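Long-range contact in amidohydrolase family protein (Acinetobacter baumannii, PDB 4I6K), which probably hydrolyses 2-pyrone-4,6-dicarboxylic acid, as an amidohydrolase-family enzyme: residues Leu62-Val73 with Ala88-Ile99. Residues are numbered along the deposited sequence; the frame is centred on the assembly and turned at random.
Sequences LDEHNFTHGVLV and AIQQYPDRLKGI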
ATOM      1  N   LEU A  62      -4.068  -4.965  16.146  1.00 55.56           N
ATOM      2  CA  LEU A  62      -3.161  -6.058  15.807  1.00 58.51           C
ATOM      3  C   LEU A  62      -3.198  -7.119  16.899  1.00 54.94           C
ATOM      4  O   LEU A  62      -3.331  -8.311  16.620  1.00 47.16           O
ATOM      5  CB  LEU A  62      -1.726  -5.549  15.624  1.00 53.72           C
ATOM      6  CG  LEU A  62      -1.459  -4.539  14.503  1.00 51.10           C
ATOM      7  CD1 LEU A  62       0.046  -4.340  14.316  1.00 52.23           C
ATOM      8  CD2 LEU A  62      -2.101  -4.999  13.210  1.00 37.16           C
ATOM      9  N   ASP A  63      -3.068  -6.669  18.145  1.00 53.55           N
ATOM     10  CA  ASP A  63      -3.134  -7.551  19.311  1.00 53.70           C
ATOM     11  C   ASP A  63      -4.436  -8.343  19.356  1.00 55.64           C
ATOM     12  O   ASP A  63      -4.416  -9.570  19.467  1.00 60.16           O
ATOM     13  CB  ASP A  63      -2.967  -6.736  20.587  1.00 48.29           C
ATOM     14  CG  ASP A  63      -1.596  -6.121  20.691  1.00 53.84           C
ATOM     15  OD1 ASP A  63      -1.405  -5.190  21.503  1.00 67.01           O
ATOM     16  OD2 ASP A  63      -0.698  -6.580  19.952  1.00 48.39           O
ATOM     17  N   GLU A  64      -5.560  -7.641  19.236  1.00 58.54           N
ATOM     18  CA  GLU A  64      -6.879  -8.267  19.279  1.00 56.13           C
ATOM     19  C   GLU A  64      -7.093  -9.336  18.206  1.00 62.11           C
ATOM     20  O   GLU A  64      -8.033 -10.126  18.304  1.00 69.30           O
ATOM     21  CB  GLU A  64      -7.984  -7.212  19.170  1.00 63.72           C
ATOM     22  CG  GLU A  64      -7.906  -6.122  20.228  1.00 78.04           C
ATOM     23  CD  GLU A  64      -9.131  -5.221  20.251  1.00 81.76           C
ATOM     24  OE1 GLU A  64      -9.468  -4.721  21.347  1.00 88.37           O
ATOM     25  OE2 GLU A  64      -9.752  -5.012  19.184  1.00 70.68           O
ATOM     26  N   HIS A  65      -6.236  -9.366  17.188  1.00 55.49           N
ATOM     27  CA  HIS A  65      -6.387 -10.339  16.096  1.00 57.89           C
ATOM     28  C   HIS A  65      -5.137 -11.168  15.831  1.00 56.20           C
ATOM     29  O   HIS A  65      -4.993 -11.788  14.772  1.00 55.16           O
ATOM     30  CB  HIS A  65      -6.826  -9.649  14.808  1.00 51.39           C
ATOM     31  CG  HIS A  65      -8.171  -9.000  14.903  1.00 59.79           C
ATOM     32  ND1 HIS A  65      -9.331  -9.631  14.507  1.00 63.11           N
ATOM     33  CD2 HIS A  65      -8.541  -7.777  15.349  1.00 51.59           C
ATOM     34  CE1 HIS A  65     -10.357  -8.821  14.698  1.00 61.29           C
ATOM     35  NE2 HIS A  65      -9.906  -7.692  15.211  1.00 56.51           N
ATOM     36  N   ASN A  66      -4.226 -11.168  16.793  1.00 56.48           N
ATOM     37  CA  ASN A  66      -3.037 -11.999  16.686  1.00 63.66           C
ATOM     38  C   ASN A  66      -2.073 -11.597  15.563  1.00 61.94           C
ATOM     39  O   ASN A  66      -1.306 -12.421  15.064  1.00 61.21           O
ATOM     40  CB  ASN A  66      -3.460 -13.462  16.557  1.00 63.10           C
ATOM     41  CG  ASN A  66      -4.253 -13.927  17.757  1.00 66.36           C
ATOM     42  OD1 ASN A  66      -3.890 -13.630  18.892  1.00 62.41           O
ATOM     43  ND2 ASN A  66      -5.352 -14.637  17.516  1.00 75.92           N
ATOM     44  N   PHE A  67      -2.104 -10.330  15.171  1.00 56.75           N
ATOM     45  CA  PHE A  67      -1.147  -9.857  14.190  1.00 53.29           C
ATOM     46  C   PHE A  67       0.187  -9.562  14.843  1.00 52.98           C
ATOM     47  O   PHE A  67       0.255  -8.936  15.895  1.00 62.28           O
ATOM     48  CB  PHE A  67      -1.675  -8.631  13.458  1.00 55.54           C
ATOM     49  CG  PHE A  67      -2.555  -8.967  12.301  1.00 53.08           C
ATOM     50  CD1 PHE A  67      -3.808  -9.526  12.508  1.00 52.33           C
ATOM     51  CD2 PHE A  67      -2.124  -8.745  11.000  1.00 48.63           C
ATOM     52  CE1 PHE A  67      -4.632  -9.843  11.437  1.00 57.20           C
ATOM     53  CE2 PHE A  67      -2.944  -9.052   9.914  1.00 50.17           C
ATOM     54  CZ  PHE A  67      -4.203  -9.608  10.137  1.00 51.40           C
ATOM     55  N   THR A  68       1.254 -10.024  14.218  1.00 53.73           N
ATOM     56  CA  THR A  68       2.558  -9.878  14.802  1.00 56.15           C
ATOM     57  C   THR A  68       3.201  -8.580  14.337  1.00 60.50           C
ATOM     58  O   THR A  68       3.986  -7.977  15.073  1.00 61.89           O
ATOM     59  CB  THR A  68       3.452 -11.063  14.429  1.00 57.95           C
ATOM     60  OG1 THR A  68       3.443 -11.226  13.008  1.00 57.79           O
ATOM     61  CG2 THR A  68       2.932 -12.343  15.082  1.00 43.79           C
ATOM     62  N   HIS A  69       2.856  -8.153  13.120  1.00 62.18           N
ATOM     63  CA  HIS A  69       3.504  -6.995  12.488  1.00 53.82           C
ATOM     64  C   HIS A  69       2.543  -6.120  11.662  1.00 54.44           C
ATOM     65  O   HIS A  69       1.468  -6.556  11.257  1.00 46.77           O
ATOM     66  CB  HIS A  69       4.659  -7.456  11.590  1.00 54.03           C
ATOM     67  CG  HIS A  69       5.631  -8.367  12.271  1.00 55.30           C
ATOM     68  ND1 HIS A  69       6.795  -7.912  12.852  1.00 60.77           N
ATOM     69  CD2 HIS A  69       5.603  -9.704  12.475  1.00 50.36           C
ATOM     70  CE1 HIS A  69       7.446  -8.931  13.383  1.00 57.17           C
ATOM     71  NE2 HIS A  69       6.743 -10.031  13.167  1.00 61.38           N
ATOM     72  N   GLY A  70       2.954  -4.888  11.388  1.00 43.40           N
ATOM     73  CA  GLY A  70       2.134  -4.002  10.597  1.00 43.97           C
ATOM     74  C   GLY A  70       3.017  -3.059   9.824  1.00 44.99           C
ATOM     75  O   GLY A  70       4.164  -2.809  10.201  1.00 46.22           O
ATOM     76  N   VAL A  71       2.491  -2.528   8.735  1.00 41.67           N
ATOM     77  CA  VAL A  71       3.257  -1.576   7.977  1.00 41.87           C
ATOM     78  C   VAL A  71       2.527  -0.265   7.883  1.00 42.12           C
ATOM     79  O   VAL A  71       1.442  -0.186   7.298  1.00 44.39           O
ATOM     80  CB  VAL A  71       3.579  -2.100   6.582  1.00 30.97           C
ATOM     81  CG1 VAL A  71       4.361  -1.050   5.789  1.00 38.36           C
ATOM     82  CG2 VAL A  71       4.379  -3.390   6.694  1.00 42.16           C
ATOM     83  N   LEU A  72       3.133   0.762   8.464  1.00 42.45           N
ATOM     84  CA  LEU A  72       2.600   2.115   8.395  1.00 38.89           C
ATOM     85  C   LEU A  72       2.951   2.783   7.071  1.00 48.17           C
ATOM     86  O   LEU A  72       4.086   2.701   6.597  1.00 44.94           O
ATOM     87  CB  LEU A  72       3.127   2.940   9.561  1.00 44.30           C
ATOM     88  CG  LEU A  72       2.533   2.475  10.882  1.00 49.52           C
ATOM     89  CD1 LEU A  72       2.956   3.385  12.012  1.00 41.97           C
ATOM     90  CD2 LEU A  72       1.023   2.431  10.729  1.00 42.64           C
ATOM     91  N   VAL A  73       1.964   3.444   6.479  1.00 50.83           N
ATOM     92  CA  VAL A  73       2.149   4.113   5.201  1.00 45.98           C
ATOM     93  C   VAL A  73       1.845   5.598   5.374  1.00 47.87           C
ATOM     94  O   VAL A  73       0.886   5.961   6.056  1.00 50.88           O
ATOM     95  CB  VAL A  73       1.226   3.500   4.135  1.00 44.68           C
ATOM     96  CG1 VAL A  73       1.208   4.345   2.886  1.00 39.68           C
ATOM     97  CG2 VAL A  73       1.660   2.088   3.820  1.00 40.13           C
ATOM     98  N   ALA A  88       5.830   6.770  15.462  1.00 52.10           N
ATOM     99  CA  ALA A  88       5.060   5.572  15.759  1.00 51.28           C
ATOM    100  C   ALA A  88       5.929   4.334  15.627  1.00 57.18           C
ATOM    101  O   ALA A  88       5.844   3.419  16.452  1.00 46.10           O
ATOM    102  CB  ALA A  88       3.848   5.474  14.835  1.00 48.73           C
ATOM    103  N   ILE A  89       6.754   4.308  14.577  1.00 60.39           N
ATOM    104  CA  ILE A  89       7.662   3.189  14.327  1.00 59.41           C
ATOM    105  C   ILE A  89       8.617   3.035  15.493  1.00 56.39           C
ATOM    106  O   ILE A  89       8.740   1.951  16.059  1.00 61.95           O
ATOM    107  CB  ILE A  89       8.510   3.401  13.065  1.00 65.60           C
ATOM    108  CG1 ILE A  89       7.627   3.598  11.834  1.00 71.01           C
ATOM    109  CG2 ILE A  89       9.424   2.213  12.851  1.00 70.12           C
ATOM    110  CD1 ILE A  89       6.985   2.339  11.363  1.00 82.26           C
ATOM    111  N   GLN A  90       9.285   4.129  15.850  1.00 51.88           N
ATOM    112  CA  GLN A  90      10.218   4.141  16.979  1.00 58.81           C
ATOM    113  C   GLN A  90       9.637   3.547  18.255  1.00 60.68           C
ATOM    114  O   GLN A  90      10.347   2.878  19.009  1.00 63.50           O
ATOM    115  CB  GLN A  90      10.714   5.556  17.256  1.00 60.28           C
ATOM    116  CG  GLN A  90      11.847   5.983  16.344  1.00 73.07           C
ATOM    117  CD  GLN A  90      11.785   7.453  15.986  1.00 85.08           C
ATOM    118  OE1 GLN A  90      11.444   8.298  16.822  1.00 86.29           O
ATOM    119  NE2 GLN A  90      12.114   7.770  14.731  1.00 81.60           N
ATOM    120  N   GLN A  91       8.352   3.783  18.503  1.00 57.22           N
ATOM    121  CA  GLN A  91       7.708   3.215  19.685  1.00 54.76           C
ATOM    122  C   GLN A  91       7.577   1.706  19.609  1.00 56.95           C
ATOM    123  O   GLN A  91       7.667   1.034  20.638  1.00 62.38           O
ATOM    124  CB  GLN A  91       6.336   3.819  19.900  1.00 53.30           C
ATOM    125  CG  GLN A  91       6.384   5.286  20.178  1.00 58.32           C
ATOM    126  CD  GLN A  91       5.018   5.834  20.445  1.00 59.14           C
ATOM    127  OE1 GLN A  91       4.710   6.964  20.080  1.00 66.44           O
ATOM    128  NE2 GLN A  91       4.173   5.026  21.070  1.00 51.65           N
ATOM    129  N   TYR A  92       7.348   1.176  18.407  1.00 46.86           N
ATOM    130  CA  TYR A  92       7.215  -0.270  18.239  1.00 50.41           C
ATOM    131  C   TYR A  92       8.087  -0.813  17.122  1.00 59.49           C
ATOM    132  O   TYR A  92       7.595  -1.494  16.210  1.00 57.17           O
ATOM    133  CB  TYR A  92       5.771  -0.651  17.975  1.00 44.01           C
ATOM    134  CG  TYR A  92       4.811  -0.226  19.061  1.00 57.85           C
ATOM    135  CD1 TYR A  92       4.226   1.042  19.039  1.00 64.16           C
ATOM    136  CD2 TYR A  92       4.475  -1.093  20.100  1.00 57.61           C
ATOM    137  CE1 TYR A  92       3.341   1.436  20.023  1.00 63.64           C
ATOM    138  CE2 TYR A  92       3.592  -0.707  21.097  1.00 52.63           C
ATOM    139  CZ  TYR A  92       3.027   0.556  21.050  1.00 65.45           C
ATOM    140  OH  TYR A  92       2.143   0.944  22.028  1.00 70.17           O
ATOM    141  N   PRO A  93       9.397  -0.555  17.220  1.00 58.28           N
ATOM    142  CA  PRO A  93      10.375  -0.813  16.173  1.00 60.84           C
ATOM    143  C   PRO A  93      10.450  -2.298  15.837  1.00 61.62           C
ATOM    144  O   PRO A  93      10.953  -2.681  14.785  1.00 59.31           O
ATOM    145  CB  PRO A  93      11.683  -0.354  16.815  1.00 60.79           C
ATOM    146  CG  PRO A  93      11.464  -0.586  18.279  1.00 60.60           C
ATOM    147  CD  PRO A  93      10.032  -0.221  18.506  1.00 54.13           C
ATOM    148  N   ASP A  94       9.945  -3.123  16.738  1.00 65.36           N
ATOM    149  CA  ASP A  94      10.019  -4.566  16.582  1.00 68.79           C
ATOM    150  C   ASP A  94       8.804  -5.107  15.829  1.00 61.09           C
ATOM    151  O   ASP A  94       8.792  -6.253  15.389  1.00 67.81           O
ATOM    152  CB  ASP A  94      10.169  -5.238  17.959  1.00 69.91           C
ATOM    153  CG  ASP A  94       9.080  -4.806  18.965  1.00 80.34           C
ATOM    154  OD1 ASP A  94       8.608  -3.640  18.940  1.00 59.72           O
ATOM    155  OD2 ASP A  94       8.694  -5.655  19.794  1.00 91.47           O
ATOM    156  N   ARG A  95       7.787  -4.270  15.674  1.00 60.69           N
ATOM    157  CA  ARG A  95       6.541  -4.715  15.058  1.00 57.56           C
ATOM    158  C   ARG A  95       6.170  -3.917  13.809  1.00 58.74           C
ATOM    159  O   ARG A  95       5.394  -4.390  12.976  1.00 63.59           O
ATOM    160  CB  ARG A  95       5.401  -4.686  16.086  1.00 53.45           C
ATOM    161  CG  ARG A  95       5.706  -5.516  17.324  1.00 49.71           C
ATOM    162  CD  ARG A  95       4.544  -5.584  18.269  1.00 54.91           C
ATOM    163  NE  ARG A  95       3.396  -6.283  17.701  1.00 46.46           N
ATOM    164  CZ  ARG A  95       2.198  -6.295  18.273  1.00 56.60           C
ATOM    165  NH1 ARG A  95       2.025  -5.646  19.416  1.00 51.35           N
ATOM    166  NH2 ARG A  95       1.177  -6.944  17.715  1.00 47.57           N
ATOM    167  N   LEU A  96       6.746  -2.727  13.670  1.00 44.84           N
ATOM    168  CA  LEU A  96       6.348  -1.819  12.604  1.00 49.78           C
ATOM    169  C   LEU A  96       7.479  -1.412  11.678  1.00 48.52           C
ATOM    170  O   LEU A  96       8.581  -1.100  12.140  1.00 51.88           O
ATOM    171  CB  LEU A  96       5.762  -0.541  13.200  1.00 43.20           C
ATOM    172  CG  LEU A  96       4.548  -0.716  14.098  1.00 50.57           C
ATOM    173  CD1 LEU A  96       4.073   0.667  14.525  1.00 36.02           C
ATOM    174  CD2 LEU A  96       3.454  -1.495  13.370  1.00 43.46           C
ATOM    175  N   LYS A  97       7.180  -1.393  10.379  1.00 41.87           N
ATOM    176  CA  LYS A  97       7.993  -0.684   9.389  1.00 42.00           C
ATOM    177  C   LYS A  97       7.137   0.343   8.653  1.00 47.39           C
ATOM    178  O   LYS A  97       5.918   0.338   8.788  1.00 55.76           O
ATOM    179  CB  LYS A  97       8.639  -1.671   8.415  1.00 46.60           C
ATOM    180  CG  LYS A  97       9.805  -2.420   9.048  1.00 57.32           C
ATOM    181  CD  LYS A  97      10.041  -3.802   8.445  1.00 55.20           C
ATOM    182  CE  LYS A  97      11.240  -4.448   9.133  1.00 67.40           C
ATOM    183  NZ  LYS A  97      11.917  -5.473   8.299  1.00 71.86           N
ATOM    184  N   GLY A  98       7.769   1.213   7.867  1.00 44.39           N
ATOM    185  CA  GLY A  98       7.052   2.292   7.213  1.00 53.34           C
ATOM    186  C   GLY A  98       7.351   2.526   5.735  1.00 54.30           C
ATOM    187  O   GLY A  98       8.391   2.113   5.213  1.00 44.74           O
ATOM    188  N   ILE A  99       6.408   3.183   5.065  1.00 42.62           N
ATOM    189  CA  ILE A  99       6.582   3.634   3.688  1.00 50.42           C
ATOM    190  C   ILE A  99       6.433   5.141   3.734  1.00 34.73           C
ATOM    191  O   ILE A  99       5.394   5.646   4.136  1.00 44.22           O
ATOM    192  CB  ILE A  99       5.492   3.054   2.746  1.00 46.92           C
ATOM    193  CG1 ILE A  99       5.567   1.529   2.703  1.00 36.04           C
ATOM    194  CG2 ILE A  99       5.591   3.657   1.329  1.00 40.91           C
ATOM    195  CD1 ILE A  99       6.850   1.005   2.146  1.00 46.34           C
TER
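Arg95, just ahead of strand 96-100, reaches across to the end of helix 55-64 and the turn that leads from it to strand 69-73, with polar bonds from three nitrogens. Its chain is bent at chi3 (65°), which brings the guanidinium beside the turn with its acceptors at the edge, near its plane. NH1 and NH2 both grip one oxygen of Asp63, OD2, NH1 at 2.9 Å on the syn lone pair; carboxylate and guanidinium are nearly coplanar in this salt bridge. NH2 also donates to Phe67 O at 2.9 Å, while NE gives a straight bond to Thr68 O (173°), arriving well above that carbonyl's plane. Arginine suits the place because one flat cation can serve both a carboxylate and two backbone carbonyls. The helix ends in a Schellman motif with Asn66, at positive phi, as its C-prime residue: Phe67 N bonds to Leu62 O and Asn66 N to Asp63 O.

Beyond it the strands run parallel. Gly70 N donates to Arg95 O and Leu72 N to Lys97 O; in return Ile99 N donates to Leu72 O at 2.8 Å, whereas the bond from Lys97 N to Gly70 O is weak. At Gly70 the absence of a side chain spares a clash with Leu62 and Leu96; Leu96 CD2 lies 3.5 Å from Gly70 O.

Apolar packing differs on the two faces. Toward helix 83-91, Leu72 CD1 meets Ala88 CB at 3.6 Å and Leu96 CD1 at 3.9 Å; the small alanine lets the helix come close. On the other face Val73 and Ile99 lie side by side, Val73 CG2 4.1 Å from Ile99 CB, and both touch Glu154 of strand 152-156 across the barrel interior, with citric acid near Val73. Strand 69-73, helix 83-91 and strand 96-100 thus form a beta-alpha-beta unit of the (beta/alpha)8 barrel characteristic of amidohydrolases.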